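PDB 5URP: toxin 2A, which probably transfers ADP-ribose from NAD+ to a target protein, as an ADP-ribosyltransferase toxin and virulence factor of the honeybee pathogen Paenibacillus larvae. Local coordinates for residues I66-Y69 and L70-G74. Sequence-based numbering, arbitrary orientation.
Sequences INTY and LREEG
Y69 and E73, one helical turn apart, cross at about a right angle at the C-terminal end of helix 64-72. CG of Y69 stands anti to its own N (chi1 174°), which swings the ring outward and partly toward the C-terminal end, within reach of E73 and G74: CD1 lies 3.9 Å from E73 CB, and the hydroxyl-bearing end of the ring passes obliquely by the G74 carbonyl, CZ 3.4 Å from G74 O. The E73 chain bends at chi2 (-67°), and its carboxylate plane is turned 46° from the ring. In the backbone, Y69 O accepts from E73 N at 2.8 Å and from G74 N at 2.9 Å, the two donors arriving from opposite faces of the carbonyl plane; G74, with positive phi, takes the chain out of the helix. The Y69 hydroxyl bonds to K78 N and D82, tying this end to the start of helix 79-92. On the buried flank I66 and L70 run side by side, CG2 of I66 4.1 Å from CD1 of L70, and both also touch Y148. T68 and E72 are likewise alongside, the threonine methyl CG2 lying 3.3 Å from E72 OE1, while T68 OG1 turns back to S64 O. R71 lays its aliphatic chain past N67 O, CG at 3.3 Å, and sends its guanidinium to a salt bridge with E145 on an edge strand of the five-stranded sheet. Y69 O, gripped by two N-H groups, thus holds the last turn where G74 leaves the helix; I66, L70 and Y69 make the buried contact with helix 79-92, and of exposed R71, E72 and E73, the last still lays its aliphatic part against Y69.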
loop_
_atom_site.group_PDB
_atom_site.type_symbol
_atom_site.label_atom_id
_atom_site.label_comp_id
_atom_site.label_asym_id
_atom_site.label_seq_id
_atom_site.Cartn_x
_atom_site.Cartn_y
_atom_site.Cartn_z
ATOM N N ILE A 66 -5.983 5.571 -12.253
ATOM C CA ILE A 66 -7.040 4.881 -11.526
ATOM C C ILE A 66 -7.144 5.422 -10.113
ATOM O O ILE A 66 -8.242 5.725 -9.633
ATOM C CB ILE A 66 -6.795 3.363 -11.553
ATOM C CG1 ILE A 66 -7.258 2.798 -12.901
ATOM C CG2 ILE A 66 -7.550 2.675 -10.428
ATOM C CD1 ILE A 66 -6.879 1.336 -13.151
ATOM N N ASN A 67 -6.007 5.548 -9.414
ATOM C CA ASN A 67 -6.085 5.933 -8.004
ATOM C C ASN A 67 -6.517 7.383 -7.844
ATOM O O ASN A 67 -7.304 7.705 -6.945
ATOM C CB ASN A 67 -4.767 5.655 -7.296
ATOM C CG ASN A 67 -4.560 4.166 -7.052
ATOM O OD1 ASN A 67 -5.524 3.375 -7.034
ATOM N ND2 ASN A 67 -3.314 3.770 -6.876
ATOM N N THR A 68 -6.028 8.271 -8.708
ATOM C CA THR A 68 -6.490 9.650 -8.701
ATOM C C THR A 68 -7.979 9.724 -8.978
ATOM O O THR A 68 -8.705 10.515 -8.359
ATOM C CB THR A 68 -5.717 10.464 -9.743
ATOM O OG1 THR A 68 -4.321 10.425 -9.426
ATOM C CG2 THR A 68 -6.181 11.889 -9.738
ATOM N N TYR A 69 -8.445 8.942 -9.939
ATOM C CA TYR A 69 -9.864 8.933 -10.256
ATOM C C TYR A 69 -10.677 8.536 -9.030
ATOM O O TYR A 69 -11.651 9.197 -8.671
ATOM C CB TYR A 69 -10.088 7.969 -11.419
ATOM C CG TYR A 69 -11.515 7.722 -11.799
ATOM C CD1 TYR A 69 -12.203 8.618 -12.598
ATOM C CD2 TYR A 69 -12.166 6.573 -11.394
ATOM C CE1 TYR A 69 -13.510 8.379 -12.960
ATOM C CE2 TYR A 69 -13.461 6.327 -11.750
ATOM C CZ TYR A 69 -14.133 7.226 -12.533
ATOM O OH TYR A 69 -15.439 6.988 -12.898
ATOM N N LEU A 70 -10.243 7.487 -8.337
ATOM C CA LEU A 70 -10.992 7.018 -7.173
ATOM C C LEU A 70 -10.944 8.031 -6.031
ATOM O O LEU A 70 -11.927 8.216 -5.308
ATOM C CB LEU A 70 -10.423 5.680 -6.721
ATOM C CG LEU A 70 -10.745 4.455 -7.569
ATOM C CD1 LEU A 70 -9.882 3.298 -7.131
ATOM C CD2 LEU A 70 -12.237 4.078 -7.413
ATOM N N ARG A 71 -9.804 8.693 -5.847
ATOM C CA ARG A 71 -9.657 9.673 -4.774
ATOM C C ARG A 71 -10.423 10.957 -5.055
ATOM O O ARG A 71 -10.929 11.593 -4.119
ATOM C CB ARG A 71 -8.174 10.008 -4.577
ATOM C CG ARG A 71 -7.344 8.974 -3.853
ATOM C CD ARG A 71 -5.854 9.315 -4.019
ATOM N NE ARG A 71 -4.980 8.637 -3.066
ATOM C CZ ARG A 71 -3.651 8.732 -3.073
ATOM N NH1 ARG A 71 -2.925 8.086 -2.165
ATOM N NH2 ARG A 71 -3.039 9.474 -3.989
ATOM N N GLU A 72 -10.509 11.368 -6.323
ATOM C CA GLU A 72 -10.997 12.696 -6.686
ATOM C C GLU A 72 -12.379 12.708 -7.320
ATOM O O GLU A 72 -13.157 13.629 -7.060
ATOM C CB GLU A 72 -10.011 13.366 -7.653
ATOM C CG GLU A 72 -8.616 13.596 -7.057
ATOM C CD GLU A 72 -7.709 14.434 -7.950
ATOM O OE1 GLU A 72 -8.026 14.605 -9.147
ATOM O OE2 GLU A 72 -6.677 14.922 -7.446
ATOM N N GLU A 73 -12.698 11.737 -8.172
ATOM C CA GLU A 73 -13.955 11.714 -8.916
ATOM C C GLU A 73 -14.927 10.670 -8.407
ATOM O O GLU A 73 -16.127 10.945 -8.304
ATOM C CB GLU A 73 -13.697 11.436 -10.405
ATOM C CG GLU A 73 -12.648 12.323 -11.057
ATOM C CD GLU A 73 -13.080 13.769 -11.144
ATOM O OE1 GLU A 73 -14.216 14.083 -10.719
ATOM O OE2 GLU A 73 -12.284 14.593 -11.642
ATOM N N GLY A 74 -14.434 9.482 -8.091
ATOM C CA GLY A 74 -15.276 8.393 -7.669
ATOM C C GLY A 74 -15.980 7.718 -8.834
ATOM O O GLY A 74 -16.090 8.245 -9.941
#